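PDB 5BP8: Ent-copalyl diphosphate synthase, which is a bacterial terpene cyclase of largely helical build, related in sequence to the squalene-hopene cyclases and folded into two helical lobes. Local coordinates for residues 25-30 with 254-259; 31-36 with 496-501; 217-222 with 301-306. All blocks are in the same frame, centred on the assembly; numbering follows the deposited sequence.

From the N terminus, the chain leaves helix 7-20 through residues 25-30 and enters helix 31-40. Contact 1 closes a loop between residues 25-30 and 254-259. Contact 2, from residues 31-36, closes a longer loop at the turn 496-501 and crosses contact 1. Contact 3 (217-222 with 301-306) crosses contact 1 and nests inside the loop of contact 2. Hydrogen bonds from Ser30 to Asp499 and Ser255 to Asp497 link contacts 1 and 2, Asp33 accepts one from Ala222 N of contact 3, and Thr257 N gives one to Cys219 O. Together they join the loop before helix 31-40 and its first turn to the loops before helices 221-228, 260-274 and 307-319 and to the C-terminal hairpin.

Contact 1. Residues 25-30 with 254-259; sequences GLVAPS and PSITPI
Val27 and Ile259 meet where two extended connections run side by side between the helical lobes of this terpene cyclase, residues 25-30 leading into helix 31-40 and residues 254-259 into helix 260-274. Val27 points toward the other segment and splits its two methyls between partners. CG1, anti to the backbone N (chi1 177°), turns to Pro254 and lies 3.6 Å from its CB. CG2, beside the backbone N, comes to 3.4 Å from Ile259 CD1, a tight carbon contact. Both pairs of side chains cross at a slant, and Val27 is gripped at one methyl by Pro254 CB and at the other by the CD1 end of Ile259. Ile259 holds CG1 between its backbone N and carbonyl carbon (chi1 58°); that atom also approaches the bare CA of Gly25 at 4.1 Å, while CG2 lies next to the same valine methyl. Pro254 CB takes a further contact from the backbone, 3.5 Å from Ala28 O. The carbonyl Ile256 O faces the side chain of Val27, 3.6 Å from its CG2; it is buried and has no polar partner in the model. Tyr501 of strand 500-501 touches both Val27 and Ile256, and Phe249 of helix 237-249 packs on Pro254 and Pro29. No direct hydrogen bond joins the two segments; waters bridge them instead. One donates to Gly25 O, which also accepts a hydrogen bond from Arg248 NH1, and bonds to Thr257 OG1. The other sits among three groups: it donates to Ala28 O and to Ser30 OG, whose stronger partner is Asp499, and accepts the N-H of Ser255 at 3.0 Å between the water oxygen and Ser255 N.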
ATOM      1  N   GLY A  25      -4.419   4.269 -11.977  1.00 19.92           N
ATOM      2  CA  GLY A  25      -4.492   3.069 -11.172  1.00 19.77           C
ATOM      3  C   GLY A  25      -5.574   3.265 -10.121  1.00 19.93           C
ATOM      4  O   GLY A  25      -5.977   4.406  -9.841  1.00 19.48           O
ATOM      5  N   LEU A  26      -6.071   2.171  -9.562  1.00 19.27           N
ATOM      6  CA  LEU A  26      -7.179   2.242  -8.603  1.00 19.87           C
ATOM      7  C   LEU A  26      -6.738   1.837  -7.202  1.00 18.92           C
ATOM      8  O   LEU A  26      -6.327   0.681  -6.949  1.00 19.43           O
ATOM      9  CB  LEU A  26      -8.377   1.401  -9.060  1.00 20.54           C
ATOM     10  CG  LEU A  26      -9.577   1.322  -8.114  1.00 20.76           C
ATOM     11  CD1 LEU A  26     -10.136   2.704  -7.794  1.00 21.82           C
ATOM     12  CD2 LEU A  26     -10.669   0.429  -8.732  1.00 22.03           C
ATOM     13  N   VAL A  27      -6.800   2.810  -6.297  1.00 17.39           N
ATOM     14  CA  VAL A  27      -6.590   2.600  -4.865  1.00 16.14           C
ATOM     15  C   VAL A  27      -7.830   3.087  -4.163  1.00 16.58           C
ATOM     16  O   VAL A  27      -8.229   4.252  -4.365  1.00 17.47           O
ATOM     17  CB  VAL A  27      -5.326   3.324  -4.314  1.00 16.27           C
ATOM     18  CG1 VAL A  27      -5.217   3.102  -2.793  1.00 17.16           C
ATOM     19  CG2 VAL A  27      -4.055   2.810  -4.984  1.00 16.87           C
ATOM     20  N   ALA A  28      -8.442   2.235  -3.343  1.00 16.51           N
ATOM     21  CA  ALA A  28      -9.682   2.612  -2.641  1.00 17.50           C
ATOM     22  C   ALA A  28      -9.379   3.668  -1.590  1.00 17.63           C
ATOM     23  O   ALA A  28      -8.267   3.715  -1.056  1.00 17.29           O
ATOM     24  CB  ALA A  28     -10.308   1.400  -1.972  1.00 17.66           C
ATOM     25  N   PRO A  29     -10.367   4.516  -1.274  1.00 17.53           N
ATOM     26  CA  PRO A  29     -10.127   5.450  -0.169  1.00 17.66           C
ATOM     27  C   PRO A  29      -9.861   4.751   1.136  1.00 17.74           C
ATOM     28  O   PRO A  29     -10.245   3.592   1.330  1.00 18.02           O
ATOM     29  CB  PRO A  29     -11.440   6.258  -0.069  1.00 18.80           C
ATOM     30  CG  PRO A  29     -12.163   6.033  -1.365  1.00 19.73           C
ATOM     31  CD  PRO A  29     -11.627   4.773  -1.989  1.00 19.02           C
ATOM     32  N   SER A  30      -9.159   5.443   2.020  1.00 17.35           N
ATOM     33  CA  SER A  30      -9.079   5.015   3.393  1.00 17.22           C
ATOM     34  C   SER A  30      -9.188   6.202   4.323  1.00 16.19           C
ATOM     35  O   SER A  30      -9.281   7.364   3.895  1.00 17.28           O
ATOM     36  CB  SER A  30      -7.796   4.205   3.678  1.00 17.11           C
ATOM     37  OG  SER A  30      -6.644   5.003   3.493  1.00 19.44           O
ATOM     38  N   PRO A 254      -7.805   8.016  -1.307  1.00 16.10           N
ATOM     39  CA  PRO A 254      -6.751   7.081  -0.940  1.00 15.57           C
ATOM     40  C   PRO A 254      -5.520   7.845  -0.422  1.00 15.82           C
ATOM     41  O   PRO A 254      -5.417   9.063  -0.600  1.00 15.37           O
ATOM     42  CB  PRO A 254      -6.416   6.430  -2.261  1.00 15.54           C
ATOM     43  CG  PRO A 254      -6.605   7.538  -3.254  1.00 16.24           C
ATOM     44  CD  PRO A 254      -7.857   8.213  -2.769  1.00 16.00           C
ATOM     45  N   SER A 255      -4.571   7.129   0.161  1.00 14.76           N
ATOM     46  CA  SER A 255      -3.339   7.739   0.684  1.00 14.82           C
ATOM     47  C   SER A 255      -2.205   7.809  -0.355  1.00 15.23           C
ATOM     48  O   SER A 255      -1.191   8.483  -0.146  1.00 14.68           O
ATOM     49  CB  SER A 255      -2.868   6.980   1.928  1.00 15.58           C
ATOM     50  OG  SER A 255      -2.370   5.682   1.600  1.00 16.36           O
ATOM     51  N   ILE A 256      -2.380   7.079  -1.456  1.00 16.12           N
ATOM     52  CA  ILE A 256      -1.410   7.039  -2.535  1.00 16.88           C
ATOM     53  C   ILE A 256      -2.156   6.965  -3.853  1.00 16.35           C
ATOM     54  O   ILE A 256      -3.033   6.101  -4.030  1.00 15.59           O
ATOM     55  CB  ILE A 256      -0.388   5.877  -2.360  1.00 17.45           C
ATOM     56  CG1 ILE A 256       0.656   5.907  -3.476  1.00 19.19           C
ATOM     57  CG2 ILE A 256      -1.074   4.537  -2.255  1.00 18.16           C
ATOM     58  CD1 ILE A 256       1.827   4.967  -3.233  1.00 21.00           C
ATOM     59  N   THR A 257      -1.894   7.947  -4.717  1.00 16.98           N
ATOM     60  CA  THR A 257      -2.469   7.988  -6.063  1.00 16.56           C
ATOM     61  C   THR A 257      -1.714   9.026  -6.874  1.00 17.43           C
ATOM     62  O   THR A 257      -1.406  10.092  -6.367  1.00 17.44           O
ATOM     63  CB  THR A 257      -3.980   8.262  -6.058  1.00 16.83           C
ATOM     64  OG1 THR A 257      -4.506   8.126  -7.391  1.00 17.27           O
ATOM     65  CG2 THR A 257      -4.304   9.649  -5.479  1.00 16.93           C
ATOM     66  N   PRO A 258      -1.344   8.693  -8.124  1.00 17.70           N
ATOM     67  CA  PRO A 258      -1.496   7.435  -8.832  1.00 17.77           C
ATOM     68  C   PRO A 258      -0.548   6.349  -8.334  1.00 16.98           C
ATOM     69  O   PRO A 258       0.413   6.629  -7.581  1.00 16.50           O
ATOM     70  CB  PRO A 258      -1.110   7.778 -10.299  1.00 19.14           C
ATOM     71  CG  PRO A 258      -0.630   9.167 -10.301  1.00 19.33           C
ATOM     72  CD  PRO A 258      -0.630   9.725  -8.913  1.00 18.45           C
ATOM     73  N   ILE A 259      -0.822   5.137  -8.785  1.00 17.03           N
ATOM     74  CA  ILE A 259       0.048   3.971  -8.608  1.00 17.26           C
ATOM     75  C   ILE A 259       0.295   3.266  -9.962  1.00 18.51           C
ATOM     76  O   ILE A 259       0.520   2.058 -10.030  1.00 18.35           O
ATOM     77  CB  ILE A 259      -0.548   2.958  -7.615  1.00 17.52           C
ATOM     78  CG1 ILE A 259      -1.938   2.464  -8.046  1.00 18.09           C
ATOM     79  CG2 ILE A 259      -0.569   3.530  -6.213  1.00 17.91           C
ATOM     80  CD1 ILE A 259      -2.294   1.150  -7.400  1.00 18.23           C
TER
HETATM   81  O   HOH W   1      -4.399   5.471  -7.665  1.00 19.61           O
HETATM   82  O   HOH W   2      -5.694   4.442   0.830  1.00 16.23           O

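Contact 2. Residues 31-36 with 496-501; sequences VYDTAR and HDKDIY
The ring of Tyr32 carries Lys498 over one face, with CB 3.3 Å above the plane and shifted toward the rim, and has Asp33 OD1 in plane at its edge. This CH-pi contact joins the first turn of helix 31-40 to the tight turn of the small antiparallel hairpin 495-496/500-501. Lys498 CB is 3.7 Å from the ring centroid. CG lies 3.5 Å from Tyr32 CE2, and a bend at chi2 (-74°) puts CD 3.6 Å from the same atom. Val130 of helix 127-144 touches both side chains. Glu194 OE2 receives Tyr32 OH and forms a salt bridge with Lys498 NZ, which also bonds to His191 O, so the ring and the lysine chain are held at their far ends by one carboxylate. At the backbone of the same tyrosine, Asp499 OD2 accepts the N-H at 2.9 Å from Tyr32 N, with 150° at the hydrogen, met from 42° above the carboxylate plane. The negative group thus faces the N-terminal end of the helix, where the dipole would probably favour it, while its OD1 bonds to Ser30 OG. Asp33, whose OD2 takes the N-H of Ala222, approaches the lysine through water: water 3 donates to Asp33 OD1 and accepts from Lys498 NZ at 2.8 Å between the water oxygen and NZ.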
ATOM      1  N   VAL A  31      -9.212   5.897   5.613  1.00 15.46           N
ATOM      2  CA  VAL A  31      -9.455   6.923   6.621  1.00 14.96           C
ATOM      3  C   VAL A  31      -8.316   7.935   6.705  1.00 14.73           C
ATOM      4  O   VAL A  31      -8.560   9.130   6.808  1.00 14.03           O
ATOM      5  CB  VAL A  31      -9.671   6.245   7.990  1.00 15.00           C
ATOM      6  CG1 VAL A  31      -9.632   7.252   9.126  1.00 15.86           C
ATOM      7  CG2 VAL A  31     -10.988   5.463   7.981  1.00 16.21           C
ATOM      8  N   TYR A  32      -7.068   7.481   6.659  1.00 14.11           N
ATOM      9  CA  TYR A  32      -5.958   8.412   6.989  1.00 14.99           C
ATOM     10  C   TYR A  32      -5.967   9.711   6.171  1.00 15.01           C
ATOM     11  O   TYR A  32      -6.017  10.809   6.748  1.00 14.98           O
ATOM     12  CB  TYR A  32      -4.562   7.740   6.881  1.00 14.79           C
ATOM     13  CG  TYR A  32      -3.481   8.750   7.147  1.00 14.54           C
ATOM     14  CD1 TYR A  32      -3.077   9.038   8.444  1.00 14.54           C
ATOM     15  CD2 TYR A  32      -2.918   9.493   6.119  1.00 15.08           C
ATOM     16  CE1 TYR A  32      -2.141  10.002   8.705  1.00 14.60           C
ATOM     17  CE2 TYR A  32      -1.970  10.484   6.378  1.00 14.77           C
ATOM     18  CZ  TYR A  32      -1.585  10.735   7.684  1.00 14.99           C
ATOM     19  OH  TYR A  32      -0.630  11.704   7.989  1.00 14.82           O
ATOM     20  N   ASP A  33      -5.936   9.617   4.828  1.00 15.44           N
ATOM     21  CA  ASP A  33      -5.838  10.837   4.029  1.00 16.25           C
ATOM     22  C   ASP A  33      -7.179  11.558   3.987  1.00 15.47           C
ATOM     23  O   ASP A  33      -7.225  12.770   3.826  1.00 16.40           O
ATOM     24  CB  ASP A  33      -5.359  10.612   2.578  1.00 17.20           C
ATOM     25  CG  ASP A  33      -3.860  10.854   2.396  1.00 18.29           C
ATOM     26  OD1 ASP A  33      -3.053  10.332   3.191  1.00 21.09           O
ATOM     27  OD2 ASP A  33      -3.469  11.511   1.418  1.00 18.76           O
ATOM     28  N   THR A  34      -8.274  10.829   4.073  1.00 14.84           N
ATOM     29  CA  THR A  34      -9.568  11.478   4.091  1.00 15.55           C
ATOM     30  C   THR A  34      -9.632  12.450   5.276  1.00 15.60           C
ATOM     31  O   THR A  34     -10.077  13.630   5.131  1.00 16.29           O
ATOM     32  CB  THR A  34     -10.699  10.415   4.154  1.00 15.78           C
ATOM     33  OG1 THR A  34     -10.652   9.591   2.984  1.00 15.98           O
ATOM     34  CG2 THR A  34     -12.032  11.072   4.241  1.00 15.83           C
ATOM     35  N   ALA A  35      -9.182  11.977   6.440  1.00 15.54           N
ATOM     36  CA  ALA A  35      -9.083  12.825   7.620  1.00 15.77           C
ATOM     37  C   ALA A  35      -8.060  13.969   7.438  1.00 15.98           C
ATOM     38  O   ALA A  35      -8.328  15.125   7.824  1.00 15.20           O
ATOM     39  CB  ALA A  35      -8.747  11.995   8.843  1.00 15.87           C
ATOM     40  N   ARG A  36      -6.902  13.666   6.846  1.00 14.93           N
ATOM     41  CA  ARG A  36      -5.931  14.718   6.577  1.00 15.67           C
ATOM     42  C   ARG A  36      -6.556  15.854   5.735  1.00 15.81           C
ATOM     43  O   ARG A  36      -6.287  17.035   6.018  1.00 15.35           O
ATOM     44  CB  ARG A  36      -4.652  14.204   5.920  1.00 15.80           C
ATOM     45  CG  ARG A  36      -3.734  13.348   6.809  1.00 16.01           C
ATOM     46  CD  ARG A  36      -3.231  14.042   8.082  1.00 16.69           C
ATOM     47  NE  ARG A  36      -4.268  13.999   9.104  1.00 16.45           N
ATOM     48  CZ  ARG A  36      -4.595  14.996   9.914  1.00 17.15           C
ATOM     49  NH1 ARG A  36      -5.647  14.844  10.728  1.00 16.66           N
ATOM     50  NH2 ARG A  36      -3.879  16.117   9.958  1.00 17.39           N
ATOM     51  N   HIS A 496       0.887  -1.718   3.088  1.00 17.31           N
ATOM     52  CA  HIS A 496       1.341  -0.646   3.987  1.00 17.82           C
ATOM     53  C   HIS A 496       1.529   0.698   3.295  1.00 17.98           C
ATOM     54  O   HIS A 496       2.262   0.808   2.299  1.00 17.18           O
ATOM     55  CB  HIS A 496       2.647  -1.008   4.689  1.00 19.36           C
ATOM     56  CG  HIS A 496       2.493  -2.043   5.755  1.00 21.24           C
ATOM     57  ND1 HIS A 496       3.570  -2.577   6.424  1.00 25.97           N
ATOM     58  CD2 HIS A 496       1.400  -2.667   6.249  1.00 21.80           C
ATOM     59  CE1 HIS A 496       3.145  -3.486   7.292  1.00 25.42           C
ATOM     60  NE2 HIS A 496       1.830  -3.543   7.221  1.00 22.35           N
ATOM     61  N   ASP A 497       0.869   1.736   3.816  1.00 17.40           N
ATOM     62  CA  ASP A 497       1.299   3.102   3.507  1.00 17.70           C
ATOM     63  C   ASP A 497       1.126   3.955   4.769  1.00 16.85           C
ATOM     64  O   ASP A 497       1.763   3.682   5.784  1.00 17.93           O
ATOM     65  CB  ASP A 497       0.630   3.661   2.235  1.00 17.70           C
ATOM     66  CG  ASP A 497       1.162   5.031   1.868  1.00 18.98           C
ATOM     67  OD1 ASP A 497       2.374   5.265   2.075  1.00 20.92           O
ATOM     68  OD2 ASP A 497       0.382   5.923   1.498  1.00 18.27           O
ATOM     69  N   LYS A 498       0.292   4.983   4.751  1.00 15.48           N
ATOM     70  CA  LYS A 498       0.053   5.736   5.953  1.00 15.43           C
ATOM     71  C   LYS A 498      -0.735   4.868   6.921  1.00 16.13           C
ATOM     72  O   LYS A 498      -0.336   4.689   8.074  1.00 15.81           O
ATOM     73  CB  LYS A 498      -0.752   7.032   5.623  1.00 15.56           C
ATOM     74  CG  LYS A 498       0.004   8.046   4.770  1.00 16.16           C
ATOM     75  CD  LYS A 498       1.075   8.774   5.553  1.00 16.76           C
ATOM     76  CE  LYS A 498       1.975   9.590   4.635  1.00 16.57           C
ATOM     77  NZ  LYS A 498       1.215  10.680   3.979  1.00 16.34           N
ATOM     78  N   ASP A 499      -1.882   4.384   6.460  1.00 17.17           N
ATOM     79  CA  ASP A 499      -2.596   3.288   7.119  1.00 17.96           C
ATOM     80  C   ASP A 499      -2.336   2.082   6.206  1.00 17.47           C
ATOM     81  O   ASP A 499      -1.162   1.810   5.902  1.00 19.06           O
ATOM     82  CB  ASP A 499      -4.083   3.553   7.540  1.00 18.44           C
ATOM     83  CG  ASP A 499      -5.012   4.206   6.449  1.00 19.34           C
ATOM     84  OD1 ASP A 499      -4.717   4.188   5.232  1.00 18.78           O
ATOM     85  OD2 ASP A 499      -6.115   4.735   6.863  1.00 18.05           O
ATOM     86  N   ILE A 500      -3.363   1.351   5.810  1.00 17.26           N
ATOM     87  CA  ILE A 500      -3.219   0.226   4.862  1.00 17.23           C
ATOM     88  C   ILE A 500      -4.247   0.416   3.740  1.00 18.49           C
ATOM     89  O   ILE A 500      -5.391   0.844   3.986  1.00 17.99           O
ATOM     90  CB  ILE A 500      -3.345  -1.169   5.506  1.00 17.74           C
ATOM     91  CG1 ILE A 500      -4.507  -1.284   6.516  1.00 17.88           C
ATOM     92  CG2 ILE A 500      -2.041  -1.518   6.203  1.00 18.74           C
ATOM     93  CD1 ILE A 500      -4.555  -2.613   7.260  1.00 18.64           C
ATOM     94  N   TYR A 501      -3.806   0.186   2.503  1.00 16.85           N
ATOM     95  CA  TYR A 501      -4.576   0.483   1.318  1.00 16.77           C
ATOM     96  C   TYR A 501      -4.829  -0.711   0.443  1.00 16.59           C
ATOM     97  O   TYR A 501      -4.100  -1.714   0.520  1.00 15.50           O
ATOM     98  CB  TYR A 501      -3.886   1.584   0.497  1.00 16.77           C
ATOM     99  CG  TYR A 501      -2.616   1.203  -0.231  1.00 16.24           C
ATOM    100  CD1 TYR A 501      -1.354   1.360   0.368  1.00 16.06           C
ATOM    101  CD2 TYR A 501      -2.660   0.738  -1.549  1.00 17.22           C
ATOM    102  CE1 TYR A 501      -0.207   1.008  -0.301  1.00 17.28           C
ATOM    103  CE2 TYR A 501      -1.505   0.408  -2.227  1.00 17.68           C
ATOM    104  CZ  TYR A 501      -0.283   0.567  -1.614  1.00 17.96           C
ATOM    105  OH  TYR A 501       0.870   0.225  -2.312  1.00 21.24           O
TER
HETATM  106  O   HOH W   3      -0.692  10.171   1.979  1.00 16.84           O

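Contact 3. Residues 217-222 with 301-306; sequences VGCSPA and PGLPSD
Cys219 and Leu303 form the apolar part of this contact, with Cys219 SG lying 4.0 Å from Leu303 CG and about as far from its CD1. The sulfur also comes to 3.3 Å from Pro301 O. With SG beside its own backbone N (chi1 -64°), the cysteine reaches across to the turn 301-303. Leu303 uses its second methyl on the backbone: CD2 sits 3.4 Å from Gly218 O. Both of these carbonyls have polar partners, Pro301 O accepting a hydrogen bond from His213 NE2 and Gly218 O one from His191 ND1. Water 4 supplies the polar link between the segments, accepting the N-H of Gly218 and donating to Gly302 O, with its oxygen 2.9 Å from Gly302 O.

Behind these groups stand two sharply turned backbones. Gly218 and Cys219, both at positive phi, are the central residues of a type III' beta turn, closed by the bond from Ser220 N to Val217 O at 3.1 Å. Gly302, also at positive phi (98°), turns the other segment. The cysteine is fixed further by backbone bonding with Thr257, while Pro258 packs on its side chain. One residue on, Ser220 is the N-cap of helix 221-228. The contact therefore joins two loops that each run into a helix, 221-228 and 307-319. Around it, Pro221 packs against Tyr241 and Leu242 of helix 237-249, Ala222 against Arg36 of helix 31-40, and Pro301 against Val260 and Tyr261 of helix 260-274.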
ATOM      1  N   VAL A 217       2.246  15.982  -4.728  1.00 16.97           N
ATOM      2  CA  VAL A 217       3.497  15.930  -3.982  1.00 17.13           C
ATOM      3  C   VAL A 217       3.643  14.524  -3.419  1.00 17.17           C
ATOM      4  O   VAL A 217       2.804  14.081  -2.608  1.00 16.50           O
ATOM      5  CB  VAL A 217       3.511  16.954  -2.853  1.00 17.85           C
ATOM      6  CG1 VAL A 217       4.762  16.799  -1.964  1.00 18.32           C
ATOM      7  CG2 VAL A 217       3.433  18.356  -3.442  1.00 18.89           C
ATOM      8  N   GLY A 218       4.670  13.810  -3.871  1.00 16.65           N
ATOM      9  CA  GLY A 218       4.845  12.437  -3.477  1.00 16.69           C
ATOM     10  C   GLY A 218       3.635  11.545  -3.707  1.00 16.83           C
ATOM     11  O   GLY A 218       3.434  10.609  -2.951  1.00 16.92           O
ATOM     12  N   CYS A 219       2.816  11.811  -4.737  1.00 15.95           N
ATOM     13  CA  CYS A 219       1.586  11.040  -4.966  1.00 16.45           C
ATOM     14  C   CYS A 219       0.702  10.860  -3.709  1.00 16.27           C
ATOM     15  O   CYS A 219       0.064   9.803  -3.543  1.00 15.85           O
ATOM     16  CB  CYS A 219       1.893   9.662  -5.587  1.00 16.62           C
ATOM     17  SG  CYS A 219       2.645   9.767  -7.243  1.00 17.62           S
ATOM     18  N   SER A 220       0.653  11.902  -2.859  1.00 15.01           N
ATOM     19  CA  SER A 220      -0.131  11.908  -1.635  1.00 15.27           C
ATOM     20  C   SER A 220      -1.097  13.069  -1.638  1.00 15.10           C
ATOM     21  O   SER A 220      -0.656  14.227  -1.694  1.00 15.59           O
ATOM     22  CB  SER A 220       0.773  12.128  -0.426  1.00 15.74           C
ATOM     23  OG  SER A 220      -0.011  12.384   0.736  1.00 16.35           O
ATOM     24  N   PRO A 221      -2.391  12.797  -1.498  1.00 15.10           N
ATOM     25  CA  PRO A 221      -3.290  13.954  -1.341  1.00 15.23           C
ATOM     26  C   PRO A 221      -2.967  14.792  -0.099  1.00 15.52           C
ATOM     27  O   PRO A 221      -2.986  16.035  -0.158  1.00 15.76           O
ATOM     28  CB  PRO A 221      -4.669  13.294  -1.237  1.00 15.31           C
ATOM     29  CG  PRO A 221      -4.521  12.054  -2.006  1.00 15.52           C
ATOM     30  CD  PRO A 221      -3.150  11.545  -1.673  1.00 15.35           C
ATOM     31  N   ALA A 222      -2.692  14.148   1.035  1.00 15.16           N
ATOM     32  CA  ALA A 222      -2.369  14.886   2.260  1.00 15.58           C
ATOM     33  C   ALA A 222      -1.108  15.776   2.093  1.00 16.14           C
ATOM     34  O   ALA A 222      -1.104  16.926   2.503  1.00 15.09           O
ATOM     35  CB  ALA A 222      -2.164  13.921   3.435  1.00 16.59           C
ATOM     36  N   PRO A 301       5.083   8.191 -11.488  1.00 19.89           N
ATOM     37  CA  PRO A 301       5.922   9.391 -11.585  1.00 21.22           C
ATOM     38  C   PRO A 301       5.716  10.292 -10.349  1.00 21.71           C
ATOM     39  O   PRO A 301       4.582  10.426  -9.846  1.00 22.19           O
ATOM     40  CB  PRO A 301       5.446  10.065 -12.887  1.00 21.24           C
ATOM     41  CG  PRO A 301       4.693   9.012 -13.652  1.00 20.74           C
ATOM     42  CD  PRO A 301       4.161   8.039 -12.624  1.00 20.13           C
ATOM     43  N   GLY A 302       6.785  10.924  -9.888  1.00 21.85           N
ATOM     44  CA  GLY A 302       6.715  11.777  -8.693  1.00 22.19           C
ATOM     45  C   GLY A 302       7.169  11.135  -7.395  1.00 22.36           C
ATOM     46  O   GLY A 302       7.198  11.797  -6.346  1.00 22.28           O
ATOM     47  N   LEU A 303       7.515   9.849  -7.473  1.00 22.63           N
ATOM     48  CA  LEU A 303       8.076   9.076  -6.365  1.00 21.65           C
ATOM     49  C   LEU A 303       9.516   8.613  -6.716  1.00 22.33           C
ATOM     50  O   LEU A 303       9.875   8.548  -7.888  1.00 20.86           O
ATOM     51  CB  LEU A 303       7.198   7.860  -6.086  1.00 21.46           C
ATOM     52  CG  LEU A 303       5.809   8.127  -5.476  1.00 21.44           C
ATOM     53  CD1 LEU A 303       4.925   6.914  -5.606  1.00 21.54           C
ATOM     54  CD2 LEU A 303       5.910   8.522  -4.012  1.00 21.18           C
ATOM     55  N   PRO A 304      10.342   8.324  -5.706  1.00 22.31           N
ATOM     56  CA  PRO A 304      11.701   7.853  -5.995  1.00 22.17           C
ATOM     57  C   PRO A 304      11.669   6.414  -6.442  1.00 20.68           C
ATOM     58  O   PRO A 304      10.785   5.650  -6.036  1.00 19.86           O
ATOM     59  CB  PRO A 304      12.424   7.977  -4.635  1.00 23.91           C
ATOM     60  CG  PRO A 304      11.350   7.974  -3.611  1.00 22.91           C
ATOM     61  CD  PRO A 304      10.119   8.517  -4.258  1.00 23.70           C
ATOM     62  N   SER A 305      12.636   6.040  -7.269  1.00 20.65           N
ATOM     63  CA  SER A 305      12.745   4.681  -7.779  1.00 22.07           C
ATOM     64  C   SER A 305      13.012   3.704  -6.663  1.00 21.18           C
ATOM     65  O   SER A 305      13.643   4.056  -5.651  1.00 21.98           O
ATOM     66  CB  SER A 305      13.855   4.607  -8.836  1.00 24.86           C
ATOM     67  OG  SER A 305      13.420   5.343  -9.989  1.00 28.83           O
ATOM     68  N   ASP A 306      12.512   2.482  -6.818  1.00 19.92           N
ATOM     69  CA  ASP A 306      12.768   1.433  -5.858  1.00 19.61           C
ATOM     70  C   ASP A 306      12.930   0.127  -6.586  1.00 18.69           C
ATOM     71  O   ASP A 306      12.393  -0.061  -7.674  1.00 19.40           O
ATOM     72  CB  ASP A 306      11.647   1.321  -4.795  1.00 19.90           C
ATOM     73  CG  ASP A 306      10.374   0.744  -5.355  1.00 19.75           C
ATOM     74  OD1 ASP A 306       9.516   1.514  -5.847  1.00 20.25           O
ATOM     75  OD2 ASP A 306      10.229  -0.491  -5.290  1.00 19.50           O
TER
HETATM   76  O   HOH W   4       6.200  14.475  -6.197  1.00 20.36           O